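Local coordinates for protein sarcoplasmic calcium-binding proteins II, V, VI, and VII (Branchiostoma lanceolatum, PDB 2SAS) that binds calcium ions through EF-hand loops and seems to be more plentiful in fast-contracting muscle, though its precise role there is not established, at residues A[3-17]-A[167-181]. Numbering follows the deposited sequence.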
loop_
_atom_site.group_PDB
_atom_site.type_symbol
_atom_site.label_atom_id
_atom_site.label_comp_id
_atom_site.label_asym_id
_atom_site.label_seq_id
_atom_site.Cartn_x
_atom_site.Cartn_y
_atom_site.Cartn_z
ATOM N N ASN A 3 -15.118 -2.738 -12.862
ATOM C CA ASN A 3 -15.365 -3.758 -11.786
ATOM C C ASN A 3 -14.531 -3.301 -10.598
ATOM O O ASN A 3 -13.797 -2.274 -10.687
ATOM C CB ASN A 3 -15.100 -5.128 -12.353
ATOM C CG ASN A 3 -13.687 -5.366 -12.885
ATOM O OD1 ASN A 3 -12.772 -4.627 -12.547
ATOM N ND2 ASN A 3 -13.485 -6.391 -13.700
ATOM N N ASP A 4 -14.596 -4.065 -9.530
ATOM C CA ASP A 4 -13.935 -3.830 -8.268
ATOM C C ASP A 4 -12.412 -3.632 -8.503
ATOM O O ASP A 4 -11.894 -2.593 -8.119
ATOM C CB ASP A 4 -14.231 -4.892 -7.227
ATOM C CG ASP A 4 -15.617 -4.837 -6.623
ATOM O OD1 ASP A 4 -16.348 -3.903 -6.893
ATOM O OD2 ASP A 4 -16.027 -5.774 -5.885
ATOM N N PHE A 5 -11.834 -4.628 -9.119
ATOM C CA PHE A 5 -10.438 -4.730 -9.488
ATOM C C PHE A 5 -9.959 -3.464 -10.198
ATOM O O PHE A 5 -8.920 -2.903 -9.824
ATOM C CB PHE A 5 -10.126 -5.968 -10.341
ATOM C CG PHE A 5 -8.673 -6.099 -10.657
ATOM C CD1 PHE A 5 -7.734 -6.213 -9.629
ATOM C CD2 PHE A 5 -8.252 -6.066 -12.000
ATOM C CE1 PHE A 5 -6.350 -6.291 -9.948
ATOM C CE2 PHE A 5 -6.913 -6.194 -12.312
ATOM C CZ PHE A 5 -5.968 -6.341 -11.305
ATOM N N GLN A 6 -10.739 -3.076 -11.219
ATOM C CA GLN A 6 -10.400 -1.876 -11.961
ATOM C C GLN A 6 -10.327 -0.655 -11.044
ATOM O O GLN A 6 -9.416 0.164 -11.129
ATOM C CB GLN A 6 -11.402 -1.596 -13.111
ATOM C CG GLN A 6 -11.192 -2.599 -14.239
ATOM C CD GLN A 6 -12.118 -2.300 -15.400
ATOM O OE1 GLN A 6 -11.671 -2.027 -16.507
ATOM N NE2 GLN A 6 -13.421 -2.438 -15.075
ATOM N N LYS A 7 -11.328 -0.522 -10.186
ATOM C CA LYS A 7 -11.483 0.583 -9.263
ATOM C C LYS A 7 -10.398 0.617 -8.202
ATOM O O LYS A 7 -10.047 1.726 -7.727
ATOM C CB LYS A 7 -12.878 0.652 -8.629
ATOM C CG LYS A 7 -13.865 1.241 -9.645
ATOM C CD LYS A 7 -15.255 0.656 -9.535
ATOM C CE LYS A 7 -15.783 0.705 -8.126
ATOM N NZ LYS A 7 -17.039 -0.123 -8.053
ATOM N N GLN A 8 -9.916 -0.544 -7.894
ATOM C CA GLN A 8 -8.829 -0.742 -6.907
ATOM C C GLN A 8 -7.526 -0.113 -7.427
ATOM O O GLN A 8 -6.827 0.603 -6.671
ATOM C CB GLN A 8 -8.656 -2.210 -6.654
ATOM C CG GLN A 8 -7.870 -2.719 -5.495
ATOM C CD GLN A 8 -7.681 -4.242 -5.555
ATOM O OE1 GLN A 8 -8.604 -5.041 -5.765
ATOM N NE2 GLN A 8 -6.405 -4.579 -5.348
ATOM N N LYS A 9 -7.212 -0.377 -8.671
ATOM C CA LYS A 9 -6.006 0.077 -9.370
ATOM C C LYS A 9 -6.159 1.545 -9.676
ATOM O O LYS A 9 -5.141 2.251 -9.681
ATOM C CB LYS A 9 -5.661 -0.703 -10.647
ATOM C CG LYS A 9 -5.770 -2.227 -10.441
ATOM C CD LYS A 9 -5.470 -2.988 -11.706
ATOM C CE LYS A 9 -6.314 -2.498 -12.890
ATOM N NZ LYS A 9 -6.240 -3.349 -14.077
ATOM N N ILE A 10 -7.377 1.979 -9.977
ATOM C CA ILE A 10 -7.597 3.424 -10.196
ATOM C C ILE A 10 -7.323 4.169 -8.875
ATOM O O ILE A 10 -6.645 5.201 -8.806
ATOM C CB ILE A 10 -8.941 3.756 -10.884
ATOM C CG1 ILE A 10 -8.890 3.242 -12.373
ATOM C CG2 ILE A 10 -9.096 5.292 -10.926
ATOM C CD1 ILE A 10 -10.254 2.900 -13.018
ATOM N N LYS A 11 -7.807 3.635 -7.781
ATOM C CA LYS A 11 -7.555 4.253 -6.468
ATOM C C LYS A 11 -6.028 4.336 -6.315
ATOM O O LYS A 11 -5.466 5.392 -5.993
ATOM C CB LYS A 11 -8.250 3.536 -5.348
ATOM C CG LYS A 11 -8.267 4.256 -3.981
ATOM C CD LYS A 11 -8.650 5.740 -4.131
ATOM C CE LYS A 11 -9.056 6.281 -2.777
ATOM N NZ LYS A 11 -7.846 6.501 -1.917
ATOM N N PHE A 12 -5.358 3.210 -6.601
ATOM C CA PHE A 12 -3.913 3.103 -6.544
ATOM C C PHE A 12 -3.227 4.263 -7.215
ATOM O O PHE A 12 -2.354 4.878 -6.567
ATOM C CB PHE A 12 -3.367 1.777 -7.038
ATOM C CG PHE A 12 -1.885 1.587 -6.911
ATOM C CD1 PHE A 12 -1.021 1.990 -7.913
ATOM C CD2 PHE A 12 -1.376 0.976 -5.753
ATOM C CE1 PHE A 12 0.360 1.765 -7.796
ATOM C CE2 PHE A 12 0.002 0.741 -5.635
ATOM C CZ PHE A 12 0.861 1.133 -6.655
ATOM N N THR A 13 -3.516 4.569 -8.443
ATOM C CA THR A 13 -2.878 5.732 -9.130
ATOM C C THR A 13 -3.277 7.055 -8.527
ATOM O O THR A 13 -2.498 8.068 -8.543
ATOM C CB THR A 13 -3.212 5.639 -10.667
ATOM O OG1 THR A 13 -4.631 5.935 -10.805
ATOM C CG2 THR A 13 -2.927 4.245 -11.243
ATOM N N PHE A 14 -4.493 7.168 -7.993
ATOM C CA PHE A 14 -4.928 8.475 -7.421
ATOM C C PHE A 14 -3.932 8.754 -6.300
ATOM O O PHE A 14 -3.209 9.743 -6.283
ATOM C CB PHE A 14 -6.390 8.398 -6.970
ATOM C CG PHE A 14 -7.076 9.609 -6.437
ATOM C CD1 PHE A 14 -7.655 10.561 -7.283
ATOM C CD2 PHE A 14 -7.162 9.829 -5.074
ATOM C CE1 PHE A 14 -8.266 11.715 -6.787
ATOM C CE2 PHE A 14 -7.770 10.947 -4.525
ATOM C CZ PHE A 14 -8.315 11.873 -5.413
ATOM N N ASP A 15 -3.895 7.772 -5.399
ATOM C CA ASP A 15 -3.138 7.787 -4.173
ATOM C C ASP A 15 -1.629 7.858 -4.201
ATOM O O ASP A 15 -1.069 8.510 -3.313
ATOM C CB ASP A 15 -3.512 6.547 -3.323
ATOM C CG ASP A 15 -4.840 6.613 -2.633
ATOM O OD1 ASP A 15 -5.567 7.588 -2.817
ATOM O OD2 ASP A 15 -5.155 5.672 -1.863
ATOM N N PHE A 16 -0.999 7.126 -5.087
ATOM C CA PHE A 16 0.453 7.014 -5.194
ATOM C C PHE A 16 1.025 7.859 -6.286
ATOM O O PHE A 16 2.168 8.323 -6.212
ATOM C CB PHE A 16 0.830 5.525 -5.452
ATOM C CG PHE A 16 0.674 4.737 -4.188
ATOM C CD1 PHE A 16 -0.593 4.487 -3.682
ATOM C CD2 PHE A 16 1.813 4.319 -3.516
ATOM C CE1 PHE A 16 -0.733 3.790 -2.450
ATOM C CE2 PHE A 16 1.701 3.619 -2.312
ATOM C CZ PHE A 16 0.440 3.405 -1.778
ATOM N N PHE A 17 0.294 8.089 -7.334
ATOM C CA PHE A 17 0.875 8.852 -8.455
ATOM C C PHE A 17 0.373 10.290 -8.471
ATOM O O PHE A 17 0.985 11.044 -9.243
ATOM C CB PHE A 17 0.579 8.174 -9.758
ATOM C CG PHE A 17 0.909 6.763 -9.992
ATOM C CD1 PHE A 17 1.796 6.052 -9.139
ATOM C CD2 PHE A 17 0.443 6.149 -11.167
ATOM C CE1 PHE A 17 2.145 4.740 -9.438
ATOM C CE2 PHE A 17 0.799 4.828 -11.461
ATOM C CZ PHE A 17 1.666 4.134 -10.599
ATOM N N ARG A 167 -1.955 -1.034 -18.839
ATOM C CA ARG A 167 -2.671 -2.209 -18.316
ATOM C C ARG A 167 -3.124 -2.020 -16.878
ATOM O O ARG A 167 -4.136 -2.652 -16.518
ATOM C CB ARG A 167 -1.831 -3.465 -18.438
ATOM C CG ARG A 167 -1.517 -3.833 -19.901
ATOM C CD ARG A 167 -0.484 -4.943 -19.751
ATOM N NE ARG A 167 -0.266 -5.604 -21.018
ATOM C CZ ARG A 167 -1.022 -6.654 -21.386
ATOM N NH1 ARG A 167 -1.950 -7.105 -20.524
ATOM N NH2 ARG A 167 -0.814 -7.253 -22.550
ATOM N N LEU A 168 -2.382 -1.253 -16.148
ATOM C CA LEU A 168 -2.675 -0.939 -14.748
ATOM C C LEU A 168 -3.982 -0.112 -14.695
ATOM O O LEU A 168 -4.809 -0.256 -13.824
ATOM C CB LEU A 168 -1.525 -0.056 -14.192
ATOM C CG LEU A 168 -1.305 0.076 -12.715
ATOM C CD1 LEU A 168 -1.106 1.547 -12.295
ATOM C CD2 LEU A 168 -2.433 -0.490 -11.875
ATOM N N LEU A 169 -4.058 0.827 -15.641
ATOM C CA LEU A 169 -5.189 1.733 -15.742
ATOM C C LEU A 169 -6.427 1.053 -16.360
ATOM O O LEU A 169 -7.556 1.373 -15.919
ATOM C CB LEU A 169 -4.748 3.009 -16.456
ATOM C CG LEU A 169 -4.376 4.260 -15.690
ATOM C CD1 LEU A 169 -5.396 4.639 -14.618
ATOM C CD2 LEU A 169 -3.029 4.015 -14.976
ATOM N N THR A 170 -6.258 0.191 -17.335
ATOM C CA THR A 170 -7.450 -0.366 -17.994
ATOM C C THR A 170 -7.881 -1.780 -17.939
ATOM O O THR A 170 -9.146 -1.996 -18.046
ATOM C CB THR A 170 -7.377 0.127 -19.506
ATOM O OG1 THR A 170 -6.239 -0.560 -20.078
ATOM C CG2 THR A 170 -7.214 1.658 -19.588
ATOM N N SER A 171 -7.046 -2.768 -17.655
ATOM C CA SER A 171 -7.490 -4.162 -17.687
ATOM C C SER A 171 -8.531 -4.486 -16.637
ATOM O O SER A 171 -8.412 -4.055 -15.500
ATOM C CB SER A 171 -6.340 -5.158 -17.522
ATOM O OG SER A 171 -5.273 -4.729 -18.362
ATOM N N PRO A 172 -9.466 -5.302 -17.098
ATOM C CA PRO A 172 -10.534 -5.764 -16.214
ATOM C C PRO A 172 -10.053 -7.001 -15.492
ATOM O O PRO A 172 -10.848 -7.582 -14.737
ATOM C CB PRO A 172 -11.687 -5.964 -17.202
ATOM C CG PRO A 172 -11.035 -6.481 -18.419
ATOM C CD PRO A 172 -9.669 -5.787 -18.465
ATOM N N ALA A 173 -8.807 -7.418 -15.657
ATOM C CA ALA A 173 -8.209 -8.597 -15.062
ATOM C C ALA A 173 -6.720 -8.490 -14.768
ATOM O O ALA A 173 -6.018 -7.891 -15.586
ATOM C CB ALA A 173 -8.365 -9.793 -16.048
ATOM N N ALA A 174 -6.294 -9.181 -13.727
ATOM C CA ALA A 174 -4.892 -9.219 -13.294
ATOM C C ALA A 174 -3.960 -9.666 -14.398
ATOM O O ALA A 174 -4.099 -10.756 -14.972
ATOM C CB ALA A 174 -4.770 -10.101 -12.063
ATOM N N ASP A 175 -3.009 -8.791 -14.733
ATOM C CA ASP A 175 -2.030 -9.075 -15.809
ATOM C C ASP A 175 -0.737 -8.377 -15.368
ATOM O O ASP A 175 -0.653 -7.881 -14.217
ATOM C CB ASP A 175 -2.636 -8.597 -17.122
ATOM C CG ASP A 175 -2.869 -7.102 -17.283
ATOM O OD1 ASP A 175 -2.555 -6.271 -16.420
ATOM O OD2 ASP A 175 -3.341 -6.639 -18.344
ATOM N N ALA A 176 0.208 -8.303 -16.258
ATOM C CA ALA A 176 1.500 -7.669 -16.024
ATOM C C ALA A 176 1.414 -6.252 -15.503
ATOM O O ALA A 176 2.421 -5.854 -14.835
ATOM C CB ALA A 176 2.369 -7.670 -17.311
ATOM N N GLY A 177 0.346 -5.517 -15.809
ATOM C CA GLY A 177 0.251 -4.085 -15.320
ATOM C C GLY A 177 0.249 -4.147 -13.804
ATOM O O GLY A 177 0.581 -3.207 -13.074
ATOM N N ASN A 178 -0.085 -5.276 -13.210
ATOM C CA ASN A 178 -0.066 -5.416 -11.761
ATOM C C ASN A 178 1.329 -5.242 -11.123
ATOM O O ASN A 178 1.326 -5.017 -9.908
ATOM C CB ASN A 178 -0.624 -6.726 -11.284
ATOM C CG ASN A 178 -2.115 -6.964 -11.380
ATOM O OD1 ASN A 178 -2.607 -7.761 -10.567
ATOM N ND2 ASN A 178 -2.815 -6.405 -12.321
ATOM N N THR A 179 2.387 -5.412 -11.843
ATOM C CA THR A 179 3.790 -5.335 -11.392
ATOM C C THR A 179 4.192 -3.982 -10.859
ATOM O O THR A 179 5.088 -3.904 -10.001
ATOM C CB THR A 179 4.794 -5.856 -12.489
ATOM O OG1 THR A 179 4.681 -4.973 -13.610
ATOM C CG2 THR A 179 4.402 -7.289 -12.944
ATOM N N LEU A 180 3.427 -2.996 -11.313
ATOM C CA LEU A 180 3.644 -1.603 -10.910
ATOM C C LEU A 180 3.125 -1.382 -9.504
ATOM O O LEU A 180 3.458 -0.387 -8.857
ATOM C CB LEU A 180 3.115 -0.730 -12.027
ATOM C CG LEU A 180 3.717 -0.920 -13.422
ATOM C CD1 LEU A 180 3.061 0.038 -14.413
ATOM C CD2 LEU A 180 5.212 -0.568 -13.324
ATOM N N MET A 181 2.342 -2.299 -8.986
ATOM C CA MET A 181 1.796 -2.169 -7.615
ATOM C C MET A 181 2.661 -3.122 -6.764
ATOM O O MET A 181 2.458 -3.370 -5.580
ATOM C CB MET A 181 0.313 -2.469 -7.518
ATOM C CG MET A 181 -0.631 -1.612 -8.286
ATOM S SD MET A 181 -2.354 -2.288 -8.159
ATOM C CE MET A 181 -2.262 -3.814 -9.026
#
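Lys-9 reaches from helix 4-18 over the end of helix 158-170, its aliphatic part sliding past Leu-168 in the opposite direction (CB to Leu-168 CD2, 3.5 Å). A bend at chi3 (-53°) delivers NZ to Ser-171 O at 2.7 Å, the donor tilted 20° from the carbonyl plane, with a weak second bond to Arg-167 O; the ammonium thus serves carbonyls where the helix ends. CD of Lys-9 lies over one face of the Phe-5 ring, offset toward its rim. That ring turns an edge to the Asn-178 amide, CZ to ND2 3.3 Å, while CZ touches the Ala-174 methyl. With an alanine here instead of Lys-9, Ser-171 O is likely to lose its charged donor, and a gap to open between Leu-168 and Phe-5. The first helix is the entering helix of EF-hand 1, leading into the calcium loop that begins at Asp-19; the C-terminal tail runs beside that helix, from Pro-172 near its start to Met-181 at Phe-12. There Met-181 lays CG over the centre of the Phe-12 ring, 3.3 Å from its centroid, a CH-pi contact joined by a Met-aromatic one from SD. Phe-16 backs the opposite face. Thr-13 CG2 meets Leu-168 CD1 tip to tip at 3.4 Å, while Thr-13 OG1 donates to Ile-10 O and is hydrogen-bonded to Tyr-82 OH. At the N-cap, Asn-3 takes Gln-6 N on OD1 and sends ND2 in plane to a lone pair of Pro-172 O (3.1 Å).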